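Local coordinates for fatty acid-binding protein homolog 8 (Caenorhabditis elegans, PDB 6C1Z) that binds oleic acid and other unsaturated fatty acids as a lysosomal lipid chaperone and carries them into the nucleus to switch on longevity genes, at residues W114-G118 with K119-T123. Sequence-based numbering, arbitrary orientation.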
loop_
_atom_site.group_PDB
_atom_site.type_symbol
_atom_site.label_atom_id
_atom_site.label_comp_id
_atom_site.label_asym_id
_atom_site.label_seq_id
_atom_site.Cartn_x
_atom_site.Cartn_y
_atom_site.Cartn_z
ATOM N N TRP A 114 -1.103 2.981 -9.103
ATOM C CA TRP A 114 -1.129 3.633 -10.404
ATOM C C TRP A 114 -2.513 4.216 -10.633
ATOM O O TRP A 114 -3.464 3.924 -9.929
ATOM C CB TRP A 114 -0.630 2.710 -11.532
ATOM C CG TRP A 114 -1.588 1.666 -12.022
ATOM C CD1 TRP A 114 -2.341 1.720 -13.171
ATOM C CD2 TRP A 114 -1.878 0.396 -11.421
ATOM N NE1 TRP A 114 -3.088 0.584 -13.288
ATOM C CE2 TRP A 114 -2.793 -0.271 -12.267
ATOM C CE3 TRP A 114 -1.428 -0.257 -10.260
ATOM C CZ2 TRP A 114 -3.314 -1.524 -11.967
ATOM C CZ3 TRP A 114 -1.917 -1.515 -9.979
ATOM C CH2 TRP A 114 -2.859 -2.143 -10.837
ATOM N N LEU A 115 -2.606 5.073 -11.644
ATOM C CA LEU A 115 -3.856 5.746 -12.002
ATOM C C LEU A 115 -4.369 5.259 -13.348
ATOM O O LEU A 115 -3.598 5.068 -14.294
ATOM C CB LEU A 115 -3.662 7.258 -12.057
ATOM C CG LEU A 115 -3.164 7.959 -10.794
ATOM C CD1 LEU A 115 -3.055 9.448 -11.007
ATOM C CD2 LEU A 115 -4.081 7.661 -9.628
ATOM N N GLU A 116 -5.677 5.063 -13.429
ATOM C CA GLU A 116 -6.318 4.682 -14.678
ATOM C C GLU A 116 -7.630 5.419 -14.773
ATOM O O GLU A 116 -8.526 5.202 -13.955
ATOM C CB GLU A 116 -6.568 3.183 -14.756
ATOM C CG GLU A 116 -5.302 2.439 -15.046
ATOM C CD GLU A 116 -5.530 0.984 -15.313
ATOM O OE1 GLU A 116 -6.672 0.509 -15.107
ATOM O OE2 GLU A 116 -4.548 0.317 -15.690
ATOM N N ASN A 117 -7.749 6.264 -15.781
ATOM C CA ASN A 117 -9.013 6.876 -16.119
ATOM C C ASN A 117 -9.696 7.470 -14.890
ATOM O O ASN A 117 -10.893 7.312 -14.675
ATOM C CB ASN A 117 -9.906 5.878 -16.858
ATOM C CG ASN A 117 -9.217 5.288 -18.075
ATOM O OD1 ASN A 117 -8.734 6.027 -18.924
ATOM N ND2 ASN A 117 -9.129 3.965 -18.133
ATOM N N GLY A 118 -8.908 8.173 -14.084
ATOM C CA GLY A 118 -9.445 8.903 -12.961
ATOM C C GLY A 118 -9.525 8.120 -11.674
ATOM O O GLY A 118 -9.778 8.717 -10.621
ATOM N N LYS A 119 -9.299 6.814 -11.716
ATOM C CA LYS A 119 -9.313 5.983 -10.525
ATOM C C LYS A 119 -7.890 5.678 -10.109
ATOM O O LYS A 119 -6.950 5.773 -10.900
ATOM C CB LYS A 119 -10.061 4.679 -10.795
ATOM C CG LYS A 119 -11.553 4.878 -11.063
ATOM C CD LYS A 119 -12.306 3.555 -11.057
ATOM C CE LYS A 119 -13.755 3.750 -10.626
ATOM N NZ LYS A 119 -14.509 2.474 -10.511
ATOM N N LEU A 120 -7.737 5.298 -8.851
ATOM C CA LEU A 120 -6.457 4.854 -8.326
ATOM C C LEU A 120 -6.520 3.358 -8.040
ATOM O O LEU A 120 -7.470 2.875 -7.404
ATOM C CB LEU A 120 -6.070 5.642 -7.085
ATOM C CG LEU A 120 -4.737 5.278 -6.426
ATOM C CD1 LEU A 120 -4.134 6.518 -5.758
ATOM C CD2 LEU A 120 -4.932 4.183 -5.407
ATOM N N LEU A 121 -5.538 2.625 -8.562
ATOM C CA LEU A 121 -5.484 1.173 -8.456
ATOM C C LEU A 121 -4.253 0.782 -7.659
ATOM O O LEU A 121 -3.233 1.464 -7.713
ATOM C CB LEU A 121 -5.478 0.484 -9.843
ATOM C CG LEU A 121 -6.841 0.310 -10.527
ATOM C CD1 LEU A 121 -7.453 1.643 -10.878
ATOM C CD2 LEU A 121 -6.717 -0.559 -11.765
ATOM N N GLN A 122 -4.387 -0.280 -6.891
ATOM C CA GLN A 122 -3.241 -0.851 -6.208
ATOM C C GLN A 122 -3.216 -2.356 -6.398
ATOM O O GLN A 122 -4.257 -3.005 -6.498
ATOM C CB GLN A 122 -3.230 -0.563 -4.721
ATOM C CG GLN A 122 -3.166 0.893 -4.381
ATOM C CD GLN A 122 -2.934 1.111 -2.918
ATOM O OE1 GLN A 122 -3.744 0.709 -2.075
ATOM N NE2 GLN A 122 -1.849 1.794 -2.604
ATOM N N THR A 123 -2.008 -2.919 -6.428
ATOM C CA THR A 123 -1.840 -4.343 -6.217
ATOM C C THR A 123 -0.900 -4.552 -5.044
ATOM O O THR A 123 0.080 -3.822 -4.892
ATOM C CB THR A 123 -1.307 -5.078 -7.468
ATOM O OG1 THR A 123 -0.115 -4.439 -7.949
ATOM C CG2 THR A 123 -2.354 -5.099 -8.572
#
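The indole of Trp-114 lies against Leu-121 of the neighbouring strand in a CH-pi contact: CB of Leu-121 sits 3.6 Å from the centroid of the Trp-114 six-membered ring, over one face, 11° off the ring normal and shifted toward the rim. One methyl, Leu-121 CD2, reaches 3.5 Å from Trp-114 CZ2, and Thr-123 CG2 meets the ring edge near its plane, 3.8 Å from Trp-114 CH2. With chi1 at 77°, CG of Trp-114 falls between the backbone N and the carbonyl carbon, which swings the indole across to the partner strand. Trp-114 NE1 donates a 2.8 Å hydrogen bond, in the ring plane, to Glu-116 OE2, meeting that oxygen from above the carboxylate plane and helping to fix the ring's rotation; Lys-94 adds a cation-pi contact. Were Trp-114 an alanine, Leu-121 would probably lose its aromatic cover and the Glu-116 carboxylate its indole mate, leaving it to turn. Backbone hydrogen bonds pair Trp-114 with Leu-121 in both directions, Leu-121 N to Trp-114 O with an N-H...O angle of 179°. Two more join Glu-116 and Lys-119 and close the two-residue loop of a beta hairpin, linking strands 109-116 and 119-126 of the fatty acid-binding protein beta-barrel. Its type I' turn has Asn-117 and Gly-118 at the corners; any side chain at Gly-118 would collide with the carbonyl oxygen of Asn-117. On the opposite face of the hairpin, Leu-115 CD2 packs 3.8 Å from CB of Leu-120, the non-hydrogen-bonded pair, and both leucines touch Phe-8. Leu-120 is buried, reaching Leu-44 and Ile-46 of strand 43-49.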